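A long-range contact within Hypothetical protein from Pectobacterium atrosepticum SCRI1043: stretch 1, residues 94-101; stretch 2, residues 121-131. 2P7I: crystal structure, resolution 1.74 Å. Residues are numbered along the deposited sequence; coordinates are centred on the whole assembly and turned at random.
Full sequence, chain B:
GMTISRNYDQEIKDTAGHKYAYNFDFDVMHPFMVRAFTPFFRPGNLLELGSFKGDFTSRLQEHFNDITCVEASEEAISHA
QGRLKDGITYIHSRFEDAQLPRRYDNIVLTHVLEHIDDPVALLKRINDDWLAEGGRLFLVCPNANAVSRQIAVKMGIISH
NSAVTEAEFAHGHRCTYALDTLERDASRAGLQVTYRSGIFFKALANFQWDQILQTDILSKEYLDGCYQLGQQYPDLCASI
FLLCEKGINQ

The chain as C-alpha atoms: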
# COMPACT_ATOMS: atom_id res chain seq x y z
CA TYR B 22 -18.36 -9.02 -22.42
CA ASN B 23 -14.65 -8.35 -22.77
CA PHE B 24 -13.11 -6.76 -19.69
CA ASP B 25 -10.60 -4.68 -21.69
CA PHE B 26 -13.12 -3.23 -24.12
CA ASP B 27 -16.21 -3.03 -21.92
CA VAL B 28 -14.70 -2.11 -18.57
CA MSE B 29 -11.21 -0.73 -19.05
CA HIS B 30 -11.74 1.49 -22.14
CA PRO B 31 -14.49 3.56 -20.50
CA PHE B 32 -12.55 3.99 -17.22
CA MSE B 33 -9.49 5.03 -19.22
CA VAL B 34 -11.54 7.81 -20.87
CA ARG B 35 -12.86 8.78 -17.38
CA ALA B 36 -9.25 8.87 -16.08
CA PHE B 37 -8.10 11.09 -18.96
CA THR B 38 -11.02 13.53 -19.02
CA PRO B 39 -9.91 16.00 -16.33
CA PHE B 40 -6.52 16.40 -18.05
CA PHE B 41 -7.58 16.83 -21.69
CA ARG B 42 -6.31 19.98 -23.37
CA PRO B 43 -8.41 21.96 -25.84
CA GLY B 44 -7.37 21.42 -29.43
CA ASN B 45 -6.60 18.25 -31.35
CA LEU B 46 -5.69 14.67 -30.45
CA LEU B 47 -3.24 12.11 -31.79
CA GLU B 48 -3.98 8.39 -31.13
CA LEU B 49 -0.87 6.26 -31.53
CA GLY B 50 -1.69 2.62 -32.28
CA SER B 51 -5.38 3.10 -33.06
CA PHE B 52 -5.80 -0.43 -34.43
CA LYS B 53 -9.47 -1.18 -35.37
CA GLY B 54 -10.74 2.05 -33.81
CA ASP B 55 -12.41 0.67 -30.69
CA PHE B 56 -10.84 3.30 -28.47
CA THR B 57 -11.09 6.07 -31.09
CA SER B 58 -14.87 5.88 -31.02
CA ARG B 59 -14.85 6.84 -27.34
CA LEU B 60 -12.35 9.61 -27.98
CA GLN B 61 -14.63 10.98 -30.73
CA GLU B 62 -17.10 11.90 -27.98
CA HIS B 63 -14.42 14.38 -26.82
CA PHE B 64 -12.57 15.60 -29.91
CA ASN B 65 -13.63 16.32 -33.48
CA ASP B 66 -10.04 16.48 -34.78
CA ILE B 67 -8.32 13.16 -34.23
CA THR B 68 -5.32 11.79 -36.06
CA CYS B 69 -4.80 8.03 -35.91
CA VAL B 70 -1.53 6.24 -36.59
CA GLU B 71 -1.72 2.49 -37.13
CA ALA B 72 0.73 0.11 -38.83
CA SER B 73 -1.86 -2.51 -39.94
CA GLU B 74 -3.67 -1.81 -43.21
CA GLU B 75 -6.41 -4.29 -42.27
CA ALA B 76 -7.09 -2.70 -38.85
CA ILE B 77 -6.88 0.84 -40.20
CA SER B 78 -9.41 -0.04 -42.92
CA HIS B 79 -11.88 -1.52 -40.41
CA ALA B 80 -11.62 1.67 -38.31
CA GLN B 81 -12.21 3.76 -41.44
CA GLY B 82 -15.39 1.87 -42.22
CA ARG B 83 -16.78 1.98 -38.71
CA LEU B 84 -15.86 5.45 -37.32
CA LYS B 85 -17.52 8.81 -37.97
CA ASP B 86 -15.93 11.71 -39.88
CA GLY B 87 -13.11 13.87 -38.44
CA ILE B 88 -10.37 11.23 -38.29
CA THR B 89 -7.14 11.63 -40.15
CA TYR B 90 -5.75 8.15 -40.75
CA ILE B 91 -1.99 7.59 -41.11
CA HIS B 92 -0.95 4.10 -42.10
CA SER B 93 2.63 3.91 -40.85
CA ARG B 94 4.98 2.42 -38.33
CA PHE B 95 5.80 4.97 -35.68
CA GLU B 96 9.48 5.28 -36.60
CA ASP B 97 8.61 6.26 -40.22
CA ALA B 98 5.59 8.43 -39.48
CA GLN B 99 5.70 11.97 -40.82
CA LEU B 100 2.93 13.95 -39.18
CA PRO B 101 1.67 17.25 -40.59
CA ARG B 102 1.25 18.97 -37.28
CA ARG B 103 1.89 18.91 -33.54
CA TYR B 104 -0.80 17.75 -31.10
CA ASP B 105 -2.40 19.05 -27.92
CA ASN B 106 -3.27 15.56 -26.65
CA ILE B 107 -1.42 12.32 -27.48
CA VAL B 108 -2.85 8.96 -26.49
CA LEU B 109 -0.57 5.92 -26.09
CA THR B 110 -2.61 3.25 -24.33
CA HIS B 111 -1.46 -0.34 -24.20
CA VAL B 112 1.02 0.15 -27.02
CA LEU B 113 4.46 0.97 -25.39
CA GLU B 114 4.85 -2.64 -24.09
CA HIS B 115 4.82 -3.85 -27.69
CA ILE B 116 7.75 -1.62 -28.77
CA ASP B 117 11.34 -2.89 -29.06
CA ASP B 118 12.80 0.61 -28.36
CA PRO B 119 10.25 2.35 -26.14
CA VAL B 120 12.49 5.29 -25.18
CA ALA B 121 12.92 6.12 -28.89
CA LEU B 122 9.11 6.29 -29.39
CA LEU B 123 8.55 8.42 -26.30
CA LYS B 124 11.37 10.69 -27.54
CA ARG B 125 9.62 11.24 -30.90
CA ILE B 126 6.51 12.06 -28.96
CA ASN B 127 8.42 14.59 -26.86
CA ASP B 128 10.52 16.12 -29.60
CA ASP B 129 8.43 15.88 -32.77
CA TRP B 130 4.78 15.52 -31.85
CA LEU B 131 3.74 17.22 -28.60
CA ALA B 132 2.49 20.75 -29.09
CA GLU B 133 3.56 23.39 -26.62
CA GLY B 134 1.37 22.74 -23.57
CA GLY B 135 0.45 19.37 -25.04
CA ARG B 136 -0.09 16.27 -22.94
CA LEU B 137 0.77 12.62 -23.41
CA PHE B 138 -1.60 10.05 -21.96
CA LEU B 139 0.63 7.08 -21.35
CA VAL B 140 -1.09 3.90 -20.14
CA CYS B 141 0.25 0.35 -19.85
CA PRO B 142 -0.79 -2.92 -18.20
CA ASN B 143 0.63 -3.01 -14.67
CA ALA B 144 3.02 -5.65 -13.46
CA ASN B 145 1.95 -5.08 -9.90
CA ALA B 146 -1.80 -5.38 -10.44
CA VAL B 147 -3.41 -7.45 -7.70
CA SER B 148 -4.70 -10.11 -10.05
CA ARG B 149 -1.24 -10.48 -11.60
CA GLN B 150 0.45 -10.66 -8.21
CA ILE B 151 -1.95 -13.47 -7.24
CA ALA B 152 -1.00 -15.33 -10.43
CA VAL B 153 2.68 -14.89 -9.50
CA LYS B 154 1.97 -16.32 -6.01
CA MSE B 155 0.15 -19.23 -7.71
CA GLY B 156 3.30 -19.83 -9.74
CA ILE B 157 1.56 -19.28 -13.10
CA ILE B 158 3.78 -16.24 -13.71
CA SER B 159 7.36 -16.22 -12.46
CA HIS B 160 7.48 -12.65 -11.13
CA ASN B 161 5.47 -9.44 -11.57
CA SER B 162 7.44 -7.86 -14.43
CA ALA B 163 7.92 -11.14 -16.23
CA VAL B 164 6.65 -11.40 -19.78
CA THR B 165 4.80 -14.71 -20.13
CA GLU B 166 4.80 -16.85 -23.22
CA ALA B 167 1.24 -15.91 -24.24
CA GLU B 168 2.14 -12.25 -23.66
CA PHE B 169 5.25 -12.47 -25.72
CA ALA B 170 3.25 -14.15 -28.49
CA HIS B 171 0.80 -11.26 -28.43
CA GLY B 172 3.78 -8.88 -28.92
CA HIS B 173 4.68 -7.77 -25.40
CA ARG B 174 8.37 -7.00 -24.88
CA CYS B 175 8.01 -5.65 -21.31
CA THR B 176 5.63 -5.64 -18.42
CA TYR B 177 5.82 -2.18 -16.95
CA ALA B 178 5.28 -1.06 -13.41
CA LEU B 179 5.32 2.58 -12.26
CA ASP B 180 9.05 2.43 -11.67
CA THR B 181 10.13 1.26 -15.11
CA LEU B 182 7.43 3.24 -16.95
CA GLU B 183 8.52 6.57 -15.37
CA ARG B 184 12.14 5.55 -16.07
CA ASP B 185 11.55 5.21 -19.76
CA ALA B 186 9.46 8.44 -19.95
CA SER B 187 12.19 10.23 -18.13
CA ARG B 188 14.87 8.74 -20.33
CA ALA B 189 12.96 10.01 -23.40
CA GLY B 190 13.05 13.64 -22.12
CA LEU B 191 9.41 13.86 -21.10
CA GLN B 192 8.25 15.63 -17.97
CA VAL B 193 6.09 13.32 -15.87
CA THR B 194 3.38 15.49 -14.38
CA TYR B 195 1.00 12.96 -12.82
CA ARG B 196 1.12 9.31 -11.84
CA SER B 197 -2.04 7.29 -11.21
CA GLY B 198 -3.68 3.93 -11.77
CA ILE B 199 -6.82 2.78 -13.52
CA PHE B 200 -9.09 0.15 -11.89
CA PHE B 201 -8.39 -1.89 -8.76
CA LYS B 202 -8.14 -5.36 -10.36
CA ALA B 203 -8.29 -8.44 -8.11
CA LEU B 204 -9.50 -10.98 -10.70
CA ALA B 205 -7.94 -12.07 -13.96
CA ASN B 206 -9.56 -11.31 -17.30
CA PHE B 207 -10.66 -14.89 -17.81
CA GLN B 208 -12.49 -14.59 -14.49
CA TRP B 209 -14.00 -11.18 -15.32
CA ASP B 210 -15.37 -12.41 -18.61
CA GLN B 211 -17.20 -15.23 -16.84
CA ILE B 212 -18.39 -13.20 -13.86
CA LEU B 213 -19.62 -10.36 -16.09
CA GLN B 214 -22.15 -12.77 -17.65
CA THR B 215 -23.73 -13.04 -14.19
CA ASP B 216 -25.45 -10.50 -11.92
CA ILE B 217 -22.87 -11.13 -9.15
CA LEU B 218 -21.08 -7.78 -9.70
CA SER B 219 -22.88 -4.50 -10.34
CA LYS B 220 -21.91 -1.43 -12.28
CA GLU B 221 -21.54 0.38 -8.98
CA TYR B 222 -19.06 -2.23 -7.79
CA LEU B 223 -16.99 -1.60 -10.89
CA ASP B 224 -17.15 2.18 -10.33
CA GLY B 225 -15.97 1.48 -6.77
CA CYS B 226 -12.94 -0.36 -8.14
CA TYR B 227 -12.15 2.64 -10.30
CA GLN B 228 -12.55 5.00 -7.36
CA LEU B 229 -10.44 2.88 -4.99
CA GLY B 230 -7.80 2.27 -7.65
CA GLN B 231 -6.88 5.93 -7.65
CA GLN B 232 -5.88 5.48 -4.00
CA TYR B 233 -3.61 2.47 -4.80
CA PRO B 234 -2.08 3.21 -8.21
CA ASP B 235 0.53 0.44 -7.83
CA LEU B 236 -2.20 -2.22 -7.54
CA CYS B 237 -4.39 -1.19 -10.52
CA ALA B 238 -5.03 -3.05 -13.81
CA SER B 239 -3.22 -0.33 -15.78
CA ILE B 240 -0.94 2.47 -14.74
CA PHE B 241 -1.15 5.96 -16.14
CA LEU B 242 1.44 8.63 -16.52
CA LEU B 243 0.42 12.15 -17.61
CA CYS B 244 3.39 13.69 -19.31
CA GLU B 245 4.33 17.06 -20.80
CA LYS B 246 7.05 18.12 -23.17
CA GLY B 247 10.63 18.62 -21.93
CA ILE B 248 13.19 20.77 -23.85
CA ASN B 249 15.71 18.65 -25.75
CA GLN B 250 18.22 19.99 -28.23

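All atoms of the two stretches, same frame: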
# COMPACT_ATOMS: atom_id res chain seq x y z
N ARG B 94 4.31 2.76 -39.58
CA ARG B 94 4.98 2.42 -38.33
C ARG B 94 5.44 3.72 -37.70
O ARG B 94 5.72 4.70 -38.39
CB ARG B 94 6.17 1.51 -38.57
CG ARG B 94 5.82 0.23 -39.30
CD ARG B 94 7.04 -0.64 -39.43
NE ARG B 94 7.64 -0.85 -38.12
CZ ARG B 94 7.43 -1.90 -37.32
NH1 ARG B 94 6.65 -2.92 -37.70
NH2 ARG B 94 8.04 -1.96 -36.14
N PHE B 95 5.54 3.73 -36.38
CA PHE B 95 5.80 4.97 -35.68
C PHE B 95 7.13 5.60 -36.09
O PHE B 95 7.25 6.82 -36.21
CB PHE B 95 5.76 4.75 -34.17
CG PHE B 95 4.44 4.22 -33.64
CD1 PHE B 95 3.24 4.80 -34.00
CD2 PHE B 95 4.40 3.17 -32.75
CE1 PHE B 95 2.02 4.31 -33.48
CE2 PHE B 95 3.21 2.70 -32.24
CZ PHE B 95 2.02 3.27 -32.61
N GLU B 96 8.14 4.76 -36.32
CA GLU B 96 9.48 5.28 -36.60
C GLU B 96 9.56 5.98 -37.95
O GLU B 96 10.43 6.84 -38.12
CB GLU B 96 10.53 4.17 -36.51
CG GLU B 96 10.20 2.93 -37.34
CD GLU B 96 9.43 1.86 -36.57
OE1 GLU B 96 8.49 2.18 -35.79
OE2 GLU B 96 9.78 0.68 -36.74
N ASP B 97 8.65 5.65 -38.88
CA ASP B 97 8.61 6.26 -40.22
C ASP B 97 7.59 7.38 -40.36
O ASP B 97 7.54 8.03 -41.40
CB ASP B 97 8.23 5.22 -41.30
CG ASP B 97 9.03 3.94 -41.21
OD1 ASP B 97 10.26 4.00 -40.96
OD2 ASP B 97 8.43 2.87 -41.41
N ALA B 98 6.74 7.56 -39.37
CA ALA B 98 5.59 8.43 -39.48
C ALA B 98 6.01 9.90 -39.59
O ALA B 98 6.80 10.41 -38.79
CB ALA B 98 4.65 8.23 -38.29
N GLN B 99 5.47 10.56 -40.60
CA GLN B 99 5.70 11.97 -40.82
C GLN B 99 4.36 12.65 -40.60
O GLN B 99 3.47 12.52 -41.42
CB GLN B 99 6.19 12.20 -42.24
CG GLN B 99 7.50 11.50 -42.55
CD GLN B 99 8.71 12.30 -42.11
OE1 GLN B 99 9.17 13.18 -42.85
NE2 GLN B 99 9.24 12.00 -40.92
N LEU B 100 4.22 13.36 -39.50
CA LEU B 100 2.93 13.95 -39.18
C LEU B 100 2.92 15.41 -39.60
O LEU B 100 3.93 16.09 -39.51
CB LEU B 100 2.62 13.81 -37.68
CG LEU B 100 2.65 12.35 -37.22
CD1 LEU B 100 2.19 12.22 -35.76
CD2 LEU B 100 1.84 11.49 -38.16
N PRO B 101 1.76 15.90 -40.04
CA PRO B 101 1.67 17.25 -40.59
C PRO B 101 1.72 18.37 -39.58
O PRO B 101 1.85 19.52 -39.95
CB PRO B 101 0.31 17.24 -41.27
CG PRO B 101 -0.50 16.27 -40.51
CD PRO B 101 0.47 15.20 -40.08
N ALA B 121 12.82 5.42 -27.62
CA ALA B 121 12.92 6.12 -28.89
C ALA B 121 11.54 6.62 -29.36
O ALA B 121 11.46 7.69 -30.01
CB ALA B 121 13.62 5.24 -29.98
N LEU B 122 10.47 5.88 -29.06
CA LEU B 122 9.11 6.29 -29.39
C LEU B 122 8.66 7.45 -28.52
O LEU B 122 8.13 8.44 -29.03
CB LEU B 122 8.12 5.11 -29.26
CG LEU B 122 6.62 5.42 -29.44
CD1 LEU B 122 6.30 6.06 -30.81
CD2 LEU B 122 5.70 4.18 -29.26
N LEU B 123 8.94 7.37 -27.23
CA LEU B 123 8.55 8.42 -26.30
C LEU B 123 9.32 9.71 -26.64
O LEU B 123 8.82 10.81 -26.44
CB LEU B 123 8.78 7.98 -24.86
CG LEU B 123 7.91 6.82 -24.38
CD1 LEU B 123 8.42 6.36 -23.01
CD2 LEU B 123 6.45 7.21 -24.37
N LYS B 124 10.53 9.55 -27.15
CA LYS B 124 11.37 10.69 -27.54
C LYS B 124 10.80 11.39 -28.80
O LYS B 124 10.79 12.61 -28.87
CB LYS B 124 12.82 10.24 -27.73
CG LYS B 124 13.76 11.36 -28.04
CD LYS B 124 15.24 10.95 -28.24
CE LYS B 124 16.13 12.16 -28.41
NZ LYS B 124 17.53 11.70 -28.64
N ARG B 125 10.31 10.63 -29.77
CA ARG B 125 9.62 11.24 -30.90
C ARG B 125 8.41 12.00 -30.42
O ARG B 125 8.12 13.12 -30.86
CB ARG B 125 9.15 10.19 -31.89
CG ARG B 125 10.20 9.55 -32.72
CD ARG B 125 9.64 9.19 -34.10
NE ARG B 125 9.49 10.40 -34.91
CZ ARG B 125 9.05 10.41 -36.16
NH1 ARG B 125 8.69 9.29 -36.77
NH2 ARG B 125 8.94 11.56 -36.81
N ILE B 126 7.69 11.42 -29.47
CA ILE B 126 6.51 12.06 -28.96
C ILE B 126 6.92 13.40 -28.32
O ILE B 126 6.29 14.42 -28.56
CB ILE B 126 5.78 11.20 -27.94
CG1 ILE B 126 5.13 10.00 -28.62
CG2 ILE B 126 4.73 12.00 -27.20
CD1 ILE B 126 4.54 8.97 -27.56
N ASN B 127 8.00 13.39 -27.54
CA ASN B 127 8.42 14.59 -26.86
C ASN B 127 8.90 15.63 -27.86
O ASN B 127 8.50 16.79 -27.80
CB ASN B 127 9.55 14.30 -25.88
CG ASN B 127 9.89 15.49 -25.00
OD1 ASN B 127 9.17 15.78 -24.06
ND2 ASN B 127 10.96 16.22 -25.35
N ASP B 128 9.78 15.20 -28.77
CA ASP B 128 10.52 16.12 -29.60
C ASP B 128 9.82 16.55 -30.88
O ASP B 128 10.04 17.65 -31.37
CB ASP B 128 11.86 15.49 -30.00
CG ASP B 128 12.82 15.31 -28.84
OD1 ASP B 128 12.48 15.64 -27.70
OD2 ASP B 128 13.92 14.84 -29.10
N ASP B 129 9.03 15.65 -31.45
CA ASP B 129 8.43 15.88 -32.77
C ASP B 129 6.94 16.17 -32.71
O ASP B 129 6.41 16.95 -33.51
CB ASP B 129 8.64 14.65 -33.62
CG ASP B 129 10.08 14.44 -33.99
OD1 ASP B 129 10.87 15.38 -33.80
OD2 ASP B 129 10.40 13.33 -34.47
N TRP B 130 6.24 15.56 -31.76
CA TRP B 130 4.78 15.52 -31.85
C TRP B 130 4.00 16.31 -30.82
O TRP B 130 2.94 16.82 -31.16
CB TRP B 130 4.29 14.07 -31.92
CG TRP B 130 4.80 13.33 -33.13
CD1 TRP B 130 5.14 13.86 -34.33
CD2 TRP B 130 5.00 11.92 -33.23
NE1 TRP B 130 5.53 12.85 -35.19
CE2 TRP B 130 5.44 11.65 -34.54
CE3 TRP B 130 4.78 10.85 -32.36
CZ2 TRP B 130 5.73 10.37 -34.97
CZ3 TRP B 130 5.04 9.58 -32.78
CH2 TRP B 130 5.50 9.35 -34.09
N LEU B 131 4.49 16.45 -29.58
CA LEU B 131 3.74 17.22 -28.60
C LEU B 131 3.75 18.71 -28.96
O LEU B 131 4.79 19.29 -29.18
CB LEU B 131 4.28 17.07 -27.18
CG LEU B 131 3.85 15.86 -26.36
CD1 LEU B 131 4.69 15.81 -25.07
CD2 LEU B 131 2.36 15.90 -26.03
O HOH W 1 6.58 14.02 -37.74

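Stretch 1, an irregular segment, runs along one side of the helix of stretch 2, with CA atoms 7.2 Å apart for F95 and L122 and 7.7 Å for L100 and W130; together they bury 349 Å². R125, whose CA-to-CB bond points toward stretch 1, makes all the direct hydrogen bonds between them. Its chi1 is m, chi2 lies off-well at -148° and chi3 is p, a bent path that sets the edge of the guanidinium against the backbone carbonyls of F95 and A98. R125 NH1 donates to A98 O (3.0 Å) and weakly to F95 O (2.9 Å), while R125 NH2 adds a weak bond to A98 O (3.1 Å). One helical turn on, D129, also m, holds the same group from within the helix: R125 NE to D129 OD2 is a 3.1 Å salt bridge. F95 O also accepts from A98 N (3.3 Å), closing the turn that R125 grips. The CA-to-CB bond of W130 points sideways to stretch 1, but with chi1 m and chi2 -28° the indole reaches it. L100, m,t, lays CD1 over the five-membered ring of W130, 3.5 Å from its centroid and 11° off the normal, a CH-pi contact. A water accepts from both W130 NE1 and L100 N, each at 3.0 Å, satisfying two polar groups beside this apolar contact. At the other end L122, t,p, brings CD1 to 3.6 Å from F95 CB.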